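Local coordinates for ESAT-6/WXG100 secretion system protein (Streptococcus gallolyticus, PDB 7JQE) that forms an extracellular region of EsaA, a subunit of the bacterial type VIIb secretion system, and probably takes part in protein or toxin export, at residues A[125-130]-A[477-482]; A[236-241]-A[421-426]; A[262-267]-A[364-369]. All blocks are in the same frame, centred on the assembly; numbering follows the deposited sequence.

Contact 1. Residues A[125-130]-A[477-482]; sequences ATRSKV and TELTNE
The guanidinium of R127 turns its edge to T480: NH1 donates to T480 OG1 at 3.1 Å, nearly straight (160° at the hydrogen). The acceptor oxygen lies only 4° out of the guanidinium plane. NH1 has a second acceptor, L141 O, while the hydroxyl of T480 bonds in turn to Y476 O one helical turn earlier. In R127, CG is anti to the backbone N, which sends it toward L479; a bend at chi3 turns NE aside. The aliphatic part of the arginine takes its share of the packing: R127 CG lies 3.9 Å from L479 CB, the two side chains sliding past each other in opposite directions, and R127 CD stands 3.5 Å from T480 OG1. The segments belong to helices 102-135 and 462-491; over these short segments the axes run 163° apart, close to antiparallel, and approach to 10.0 Å. R127 and L479 are the residues in register (CA to CA 6.2 Å). One turn on from R127, V130 and L479 meet tip to tip, V130 CG2 being 3.8 Å from L479 CD1. Helix 152-164 reaches the T480 side through I159. Between the two chains of the assembly, K129 forms a salt bridge with E478 of the second subunit, and E478 forms one with K129 of that subunit.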
loop_
_atom_site.group_PDB
_atom_site.type_symbol
_atom_site.label_atom_id
_atom_site.label_comp_id
_atom_site.label_asym_id
_atom_site.label_seq_id
_atom_site.Cartn_x
_atom_site.Cartn_y
_atom_site.Cartn_z
ATOM N N ALA A 125 -31.237 -32.276 36.242
ATOM C CA ALA A 125 -31.396 -31.759 34.888
ATOM C C ALA A 125 -30.680 -30.427 34.715
ATOM O O ALA A 125 -30.053 -30.186 33.676
ATOM C CB ALA A 125 -32.879 -31.621 34.550
ATOM N N THR A 126 -30.766 -29.544 35.715
ATOM C CA THR A 126 -30.068 -28.267 35.614
ATOM C C THR A 126 -28.563 -28.449 35.725
ATOM O O THR A 126 -27.802 -27.706 35.099
ATOM C CB THR A 126 -30.560 -27.299 36.693
ATOM O OG1 THR A 126 -29.979 -27.653 37.952
ATOM C CG2 THR A 126 -32.071 -27.347 36.807
ATOM N N ARG A 127 -28.114 -29.426 36.515
ATOM C CA ARG A 127 -26.690 -29.732 36.550
ATOM C C ARG A 127 -26.204 -30.190 35.182
ATOM O O ARG A 127 -25.064 -29.910 34.791
ATOM C CB ARG A 127 -26.409 -30.793 37.612
ATOM C CG ARG A 127 -24.938 -31.020 37.908
ATOM C CD ARG A 127 -24.745 -32.208 38.853
ATOM N NE ARG A 127 -25.197 -33.460 38.250
ATOM C CZ ARG A 127 -24.631 -34.640 38.472
ATOM N NH1 ARG A 127 -23.588 -34.736 39.286
ATOM N NH2 ARG A 127 -25.105 -35.722 37.873
ATOM N N SER A 128 -27.066 -30.882 34.432
ATOM C CA SER A 128 -26.717 -31.282 33.074
ATOM C C SER A 128 -26.557 -30.068 32.164
ATOM O O SER A 128 -25.578 -29.963 31.417
ATOM C CB SER A 128 -27.772 -32.240 32.525
ATOM O OG SER A 128 -27.415 -33.580 32.796
ATOM N N LYS A 129 -27.514 -29.137 32.213
ATOM C CA LYS A 129 -27.413 -27.936 31.389
ATOM C C LYS A 129 -26.170 -27.127 31.736
ATOM O O LYS A 129 -25.545 -26.526 30.852
ATOM C CB LYS A 129 -28.673 -27.083 31.540
ATOM C CG LYS A 129 -29.932 -27.769 31.042
ATOM C CD LYS A 129 -31.148 -26.858 31.116
ATOM C CE LYS A 129 -32.424 -27.632 30.813
ATOM N NZ LYS A 129 -33.634 -26.767 30.775
ATOM N N VAL A 130 -25.794 -27.095 33.017
ATOM C CA VAL A 130 -24.567 -26.401 33.396
ATOM C C VAL A 130 -23.358 -27.081 32.767
ATOM O O VAL A 130 -22.414 -26.415 32.322
ATOM C CB VAL A 130 -24.442 -26.319 34.930
ATOM C CG1 VAL A 130 -23.010 -26.011 35.335
ATOM C CG2 VAL A 130 -25.388 -25.261 35.485
ATOM N N THR A 477 -19.517 -28.325 40.809
ATOM C CA THR A 477 -19.187 -28.890 42.114
ATOM C C THR A 477 -20.303 -28.628 43.118
ATOM O O THR A 477 -20.762 -29.546 43.810
ATOM C CB THR A 477 -17.863 -28.312 42.623
ATOM O OG1 THR A 477 -16.809 -28.650 41.715
ATOM C CG2 THR A 477 -17.532 -28.874 43.992
ATOM N N GLU A 478 -20.759 -27.377 43.202
ATOM C CA GLU A 478 -21.779 -27.026 44.184
ATOM C C GLU A 478 -23.098 -27.730 43.893
ATOM O O GLU A 478 -23.815 -28.126 44.821
ATOM C CB GLU A 478 -21.963 -25.508 44.224
ATOM C CG GLU A 478 -20.748 -24.773 44.763
ATOM C CD GLU A 478 -20.916 -23.267 44.766
ATOM O OE1 GLU A 478 -21.947 -22.779 44.260
ATOM O OE2 GLU A 478 -20.010 -22.569 45.273
ATOM N N LEU A 479 -23.439 -27.899 42.613
ATOM C CA LEU A 479 -24.663 -28.616 42.273
ATOM C C LEU A 479 -24.544 -30.099 42.599
ATOM O O LEU A 479 -25.511 -30.715 43.062
ATOM C CB LEU A 479 -25.000 -28.414 40.800
ATOM C CG LEU A 479 -25.413 -26.994 40.410
ATOM C CD1 LEU A 479 -25.173 -26.756 38.923
ATOM C CD2 LEU A 479 -26.867 -26.750 40.771
ATOM N N THR A 480 -23.373 -30.693 42.360
ATOM C CA THR A 480 -23.176 -32.088 42.744
ATOM C C THR A 480 -23.252 -32.249 44.257
ATOM O O THR A 480 -23.894 -33.178 44.760
ATOM C CB THR A 480 -21.837 -32.603 42.218
ATOM O OG1 THR A 480 -21.865 -32.642 40.789
ATOM C CG2 THR A 480 -21.571 -34.007 42.743
ATOM N N ASN A 481 -22.608 -31.346 44.999
ATOM C CA ASN A 481 -22.660 -31.411 46.453
ATOM C C ASN A 481 -24.087 -31.265 46.962
ATOM O O ASN A 481 -24.466 -31.892 47.958
ATOM C CB ASN A 481 -21.762 -30.331 47.054
ATOM C CG ASN A 481 -21.717 -30.393 48.564
ATOM O OD1 ASN A 481 -21.004 -31.214 49.141
ATOM N ND2 ASN A 481 -22.483 -29.528 49.216
ATOM N N GLU A 482 -24.895 -30.439 46.292
ATOM C CA GLU A 482 -26.279 -30.259 46.715
ATOM C C GLU A 482 -27.101 -31.516 46.460
ATOM O O GLU A 482 -27.945 -31.894 47.284
ATOM C CB GLU A 482 -26.887 -29.048 46.007
ATOM C CG GLU A 482 -26.303 -27.715 46.469
ATOM C CD GLU A 482 -26.227 -26.680 45.360
ATOM O OE1 GLU A 482 -26.700 -26.964 44.242
ATOM O OE2 GLU A 482 -25.687 -25.581 45.604
#

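Contact 2. Residues A[236-241]-A[421-426]; sequences ALLGKY and AMIQTL. With EDO (1,2-ethanediol), chain H.
I423 packs against L237, L238 and Y241 where helix 225-244 crosses the long helix 396-427, a helix-on-helix contact in which the axes of the two short segments approach to 10.2 Å at 67°. I423 supplies most of its own helix's side of the contact, and no hydrogen bond spans the two segments. Its two branches go to different partners. CG2, anti to the backbone N, faces L237, whose side chain slides past in the opposite direction; L237 CD1 is 3.8 Å from I423 CG2. The other branch, with CG1 anti to the carbonyl carbon and an extended chi2 (173°), carries I423 CD1 between L238 and Y241. There L238, crossing it at about a right angle, brings CD2 to 3.5 Å from I423 CD1, and Y241 CB lies 3.6 Å from that same methyl. The tyrosine ring continues the cover, its face turned to the isoleucine: I423 CG1 sits over it, 3.9 Å from Y241 CD1. Beyond the segments, I440 touches both Y241 and I423, and I196 of helix 191-200 adds to the packing on Y241. Selenomethionine M422 packs on Q424 of the second subunit, and Q424 on M422 of that subunit, which puts helix 396-427 at the dimer interface. The amide of Q424 donates through NE2 to Q432 O. One turn of that helix is doubly tied: A421 O accepts from T425 N and, at 2.7 Å, from T425 OG1, the two donors arriving from opposite faces of the carbonyl plane.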
loop_
_atom_site.group_PDB
_atom_site.type_symbol
_atom_site.label_atom_id
_atom_site.label_comp_id
_atom_site.label_asym_id
_atom_site.label_seq_id
_atom_site.Cartn_x
_atom_site.Cartn_y
_atom_site.Cartn_z
ATOM N N ALA A 236 1.527 -7.962 -12.887
ATOM C CA ALA A 236 0.956 -9.301 -12.783
ATOM C C ALA A 236 -0.021 -9.382 -11.619
ATOM O O ALA A 236 -1.082 -10.008 -11.733
ATOM C CB ALA A 236 2.067 -10.340 -12.632
ATOM N N LEU A 237 0.311 -8.731 -10.501
ATOM C CA LEU A 237 -0.559 -8.754 -9.330
ATOM C C LEU A 237 -1.850 -7.989 -9.587
ATOM O O LEU A 237 -2.939 -8.462 -9.237
ATOM C CB LEU A 237 0.180 -8.181 -8.120
ATOM C CG LEU A 237 -0.627 -7.973 -6.834
ATOM C CD1 LEU A 237 -1.250 -9.279 -6.363
ATOM C CD2 LEU A 237 0.240 -7.360 -5.736
ATOM N N LEU A 238 -1.752 -6.803 -10.198
ATOM C CA LEU A 238 -2.960 -6.064 -10.554
ATOM C C LEU A 238 -3.864 -6.894 -11.453
ATOM O O LEU A 238 -5.091 -6.745 -11.412
ATOM C CB LEU A 238 -2.597 -4.749 -11.240
ATOM C CG LEU A 238 -1.729 -3.785 -10.432
ATOM C CD1 LEU A 238 -1.343 -2.578 -11.280
ATOM C CD2 LEU A 238 -2.463 -3.348 -9.191
ATOM N N GLY A 239 -3.281 -7.766 -12.275
ATOM C CA GLY A 239 -4.095 -8.656 -13.082
ATOM C C GLY A 239 -4.853 -9.660 -12.238
ATOM O O GLY A 239 -6.037 -9.915 -12.475
ATOM N N LYS A 240 -4.184 -10.242 -11.237
ATOM C CA LYS A 240 -4.857 -11.181 -10.345
ATOM C C LYS A 240 -6.047 -10.524 -9.663
ATOM O O LYS A 240 -7.137 -11.110 -9.589
ATOM C CB LYS A 240 -3.877 -11.714 -9.299
ATOM C CG LYS A 240 -3.173 -13.001 -9.681
ATOM C CD LYS A 240 -2.335 -13.511 -8.518
ATOM C CE LYS A 240 -1.606 -14.796 -8.878
ATOM N NZ LYS A 240 -0.475 -15.077 -7.946
ATOM N N TYR A 241 -5.861 -9.302 -9.167
ATOM C CA TYR A 241 -6.944 -8.597 -8.494
ATOM C C TYR A 241 -8.076 -8.273 -9.463
ATOM O O TYR A 241 -9.253 -8.490 -9.150
ATOM C CB TYR A 241 -6.399 -7.329 -7.849
ATOM C CG TYR A 241 -7.349 -6.677 -6.879
ATOM C CD1 TYR A 241 -7.319 -6.998 -5.522
ATOM C CD2 TYR A 241 -8.267 -5.733 -7.309
ATOM C CE1 TYR A 241 -8.180 -6.394 -4.625
ATOM C CE2 TYR A 241 -9.132 -5.127 -6.420
ATOM C CZ TYR A 241 -9.087 -5.462 -5.079
ATOM O OH TYR A 241 -9.952 -4.855 -4.197
ATOM N N ALA A 421 0.791 -1.808 -4.085
ATOM C CA ALA A 421 1.175 -1.843 -2.678
ATOM C C ALA A 421 -0.041 -2.040 -1.782
ATOM O O ALA A 421 0.034 -2.756 -0.777
ATOM C CB ALA A 421 1.918 -0.565 -2.301
HETATM N N MSE A 422 -1.164 -1.415 -2.125
HETATM C CA MSE A 422 -2.402 -1.614 -1.387
HETATM C C MSE A 422 -2.793 -3.083 -1.431
HETATM O O MSE A 422 -3.028 -3.705 -0.397
HETATM C CB MSE A 422 -3.521 -0.751 -1.960
HETATM C CG MSE A 422 -3.347 0.735 -1.714
HETATM SE SE MSE A 422 -4.733 1.786 -2.607
HETATM C CE MSE A 422 -4.372 3.516 -1.778
ATOM N N ILE A 423 -2.849 -3.638 -2.643
ATOM C CA ILE A 423 -3.187 -5.050 -2.794
ATOM C C ILE A 423 -2.223 -5.915 -1.993
ATOM O O ILE A 423 -2.634 -6.824 -1.264
ATOM C CB ILE A 423 -3.197 -5.443 -4.279
ATOM C CG1 ILE A 423 -4.232 -4.607 -5.036
ATOM C CG2 ILE A 423 -3.487 -6.923 -4.430
ATOM C CD1 ILE A 423 -4.201 -4.799 -6.554
ATOM N N GLN A 424 -0.923 -5.641 -2.114
ATOM C CA GLN A 424 0.076 -6.422 -1.388
ATOM C C GLN A 424 -0.181 -6.407 0.118
ATOM O O GLN A 424 -0.020 -7.430 0.793
ATOM C CB GLN A 424 1.470 -5.879 -1.692
ATOM C CG GLN A 424 2.578 -6.517 -0.885
ATOM C CD GLN A 424 3.929 -5.878 -1.149
ATOM O OE1 GLN A 424 4.011 -4.784 -1.707
ATOM N NE2 GLN A 424 4.995 -6.558 -0.746
ATOM N N THR A 425 -0.573 -5.252 0.661
ATOM C CA THR A 425 -0.693 -5.090 2.105
ATOM C C THR A 425 -1.962 -5.729 2.652
ATOM O O THR A 425 -2.007 -6.103 3.829
ATOM C CB THR A 425 -0.669 -3.605 2.467
ATOM O OG1 THR A 425 0.500 -2.995 1.907
ATOM C CG2 THR A 425 -0.657 -3.421 3.975
ATOM N N LEU A 426 -2.997 -5.854 1.824
ATOM C CA LEU A 426 -4.264 -6.428 2.253
ATOM C C LEU A 426 -4.319 -7.938 2.057
ATOM O O LEU A 426 -4.918 -8.641 2.876
ATOM C CB LEU A 426 -5.422 -5.770 1.498
ATOM C CG LEU A 426 -5.675 -4.293 1.816
ATOM C CD1 LEU A 426 -6.751 -3.711 0.909
ATOM C CD2 LEU A 426 -6.054 -4.114 3.281
HETATM C C1 EDO H . 3.527 -5.886 3.383
HETATM O O1 EDO H . 4.350 -6.703 4.220
HETATM C C2 EDO H . 2.742 -6.791 2.438
HETATM O O2 EDO H . 2.024 -7.787 3.180
#

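Contact 3. Residues A[262-267]-A[364-369]; sequences DAKPEQ and DSLSVG. With EDO (1,2-ethanediol), chain K.
The leucine L366 is covered by two polar side chains, K264 and Q267, largely through their carbon atoms. K264 bends at chi2 (62°), and its end comes in from one side, with K264 CE 3.9 Å from L366 CD1. Its ammonium then makes a weak hydrogen bond from K264 NZ to L366 O at 3.5 Å, so the lysine meets both the side chain and the backbone of this residue. Q267 crosses the leucine with an extended chain: Q267 CB is 3.6 Å from L366 CD2, and farther out Q267 OE1 is 3.7 Å from L366 CD1. The far amide nitrogen, NE2, donates to F363 O, which fixes the tip of the glutamine beside the segment it covers. Between these two residues the backbone joins in, P265 O standing 3.6 Å from L366 CD2. Beside L366, the hydroxyls of S365 and S367 are hydrogen-bonded at 3.0 Å between S365 OG and S367 OG. The touching parts run 168° apart, close to antiparallel, and Q267 is already paired through its backbone with F363. Both L366 and P265 also rest on I390 of strand 382-392. Here the lead-in to strand 268-275 meets the loop that passes from strand 355-363 of the same sheet to strand 369-379 of the second sheet, an arrangement consistent with a β-sandwich-like domain.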
loop_
_atom_site.group_PDB
_atom_site.type_symbol
_atom_site.label_atom_id
_atom_site.label_comp_id
_atom_site.label_asym_id
_atom_site.label_seq_id
_atom_site.Cartn_x
_atom_site.Cartn_y
_atom_site.Cartn_z
ATOM N N ASP A 262 15.382 12.524 -35.525
ATOM C CA ASP A 262 16.147 13.744 -35.720
ATOM C C ASP A 262 16.133 14.136 -37.192
ATOM O O ASP A 262 15.919 13.303 -38.076
ATOM C CB ASP A 262 17.586 13.548 -35.242
ATOM C CG ASP A 262 17.667 13.203 -33.766
ATOM O OD1 ASP A 262 17.523 14.125 -32.931
ATOM O OD2 ASP A 262 17.861 12.008 -33.441
ATOM N N ALA A 263 16.344 15.425 -37.451
ATOM C CA ALA A 263 16.538 15.867 -38.823
ATOM C C ALA A 263 17.688 15.096 -39.454
ATOM O O ALA A 263 18.622 14.662 -38.775
ATOM C CB ALA A 263 16.824 17.367 -38.875
ATOM N N LYS A 264 17.611 14.916 -40.768
ATOM C CA LYS A 264 18.675 14.259 -41.526
ATOM C C LYS A 264 19.234 15.235 -42.553
ATOM O O LYS A 264 18.585 15.502 -43.581
ATOM C CB LYS A 264 18.156 12.991 -42.202
ATOM C CG LYS A 264 19.239 11.974 -42.529
ATOM C CD LYS A 264 19.928 11.471 -41.264
ATOM C CE LYS A 264 20.971 10.404 -41.580
ATOM N NZ LYS A 264 21.741 9.993 -40.370
ATOM N N PRO A 265 20.412 15.806 -42.320
ATOM C CA PRO A 265 20.967 16.768 -43.276
ATOM C C PRO A 265 21.468 16.078 -44.537
ATOM O O PRO A 265 21.796 14.890 -44.548
ATOM C CB PRO A 265 22.117 17.416 -42.501
ATOM C CG PRO A 265 22.525 16.379 -41.514
ATOM C CD PRO A 265 21.271 15.641 -41.134
ATOM N N GLU A 266 21.526 16.855 -45.616
ATOM C CA GLU A 266 21.955 16.316 -46.901
ATOM C C GLU A 266 23.463 16.104 -46.908
ATOM O O GLU A 266 24.230 17.001 -46.545
ATOM C CB GLU A 266 21.543 17.253 -48.034
ATOM C CG GLU A 266 21.055 16.531 -49.273
ATOM C CD GLU A 266 19.740 15.811 -49.040
ATOM O OE1 GLU A 266 18.969 16.255 -48.165
ATOM O OE2 GLU A 266 19.480 14.800 -49.727
ATOM N N GLN A 267 23.889 14.911 -47.329
ATOM C CA GLN A 267 25.306 14.563 -47.290
ATOM C C GLN A 267 26.091 15.187 -48.437
ATOM O O GLN A 267 27.280 15.485 -48.275
ATOM C CB GLN A 267 25.465 13.043 -47.308
ATOM C CG GLN A 267 26.895 12.556 -47.183
ATOM C CD GLN A 267 26.978 11.046 -47.119
ATOM O OE1 GLN A 267 25.957 10.359 -47.177
ATOM N NE2 GLN A 267 28.193 10.520 -46.997
ATOM N N ASP A 364 32.176 12.933 -45.352
ATOM C CA ASP A 364 32.634 11.546 -45.352
ATOM C C ASP A 364 31.587 10.600 -44.772
ATOM O O ASP A 364 31.557 9.420 -45.139
ATOM C CB ASP A 364 33.958 11.422 -44.592
ATOM C CG ASP A 364 33.849 11.859 -43.140
ATOM O OD1 ASP A 364 32.731 12.186 -42.685
ATOM O OD2 ASP A 364 34.891 11.873 -42.449
ATOM N N SER A 365 30.726 11.088 -43.881
ATOM C CA SER A 365 29.689 10.246 -43.297
ATOM C C SER A 365 28.565 11.128 -42.773
ATOM O O SER A 365 28.703 12.349 -42.658
ATOM C CB SER A 365 30.245 9.362 -42.175
ATOM O OG SER A 365 30.375 10.088 -40.965
ATOM N N LEU A 366 27.439 10.481 -42.460
ATOM C CA LEU A 366 26.300 11.117 -41.810
ATOM C C LEU A 366 26.149 10.678 -40.356
ATOM O O LEU A 366 25.055 10.780 -39.793
ATOM C CB LEU A 366 25.008 10.825 -42.578
ATOM C CG LEU A 366 24.764 11.512 -43.925
ATOM C CD1 LEU A 366 23.433 11.063 -44.513
ATOM C CD2 LEU A 366 24.804 13.027 -43.789
ATOM N N SER A 367 27.222 10.189 -39.741
ATOM C CA SER A 367 27.140 9.707 -38.370
ATOM C C SER A 367 26.836 10.855 -37.410
ATOM O O SER A 367 26.943 12.037 -37.752
ATOM C CB SER A 367 28.442 9.012 -37.968
ATOM O OG SER A 367 29.543 9.894 -38.076
ATOM N N VAL A 368 26.453 10.482 -36.185
ATOM C CA VAL A 368 26.054 11.468 -35.187
ATOM C C VAL A 368 27.235 12.360 -34.833
ATOM O O VAL A 368 28.366 11.891 -34.651
ATOM C CB VAL A 368 25.492 10.764 -33.939
ATOM C CG1 VAL A 368 25.073 11.787 -32.886
ATOM C CG2 VAL A 368 24.317 9.871 -34.316
ATOM N N GLY A 369 26.975 13.658 -34.733
ATOM C CA GLY A 369 27.997 14.642 -34.439
ATOM C C GLY A 369 28.103 15.693 -35.531
ATOM O O GLY A 369 27.345 15.711 -36.499
HETATM C C1 EDO K . 33.953 13.447 -38.836
HETATM O O1 EDO K . 34.262 13.983 -40.128
HETATM C C2 EDO K . 34.438 12.003 -38.743
HETATM O O2 EDO K . 33.744 11.191 -39.699
#

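In the fold
From the N terminus, helix 102-135 supplies the first half of contact 1, which is completed only by helix 462-491 near the C-terminal end of the modelled chain and so closes the widest loop. Within that loop, contact 2 joins helix 225-244 to helix 396-427, and within the loop of contact 2 lies contact 3, joining the residues before strand 268-275 to the loop after strand 355-363. The three loops nest one within another and none cross. In space the centres of contacts 1 and 2 lie about 55 Å apart, those of 1 and 3 about 103 Å. Contacts 1 and 2 both touch the second subunit; contact 3, in the strand-rich end, does not.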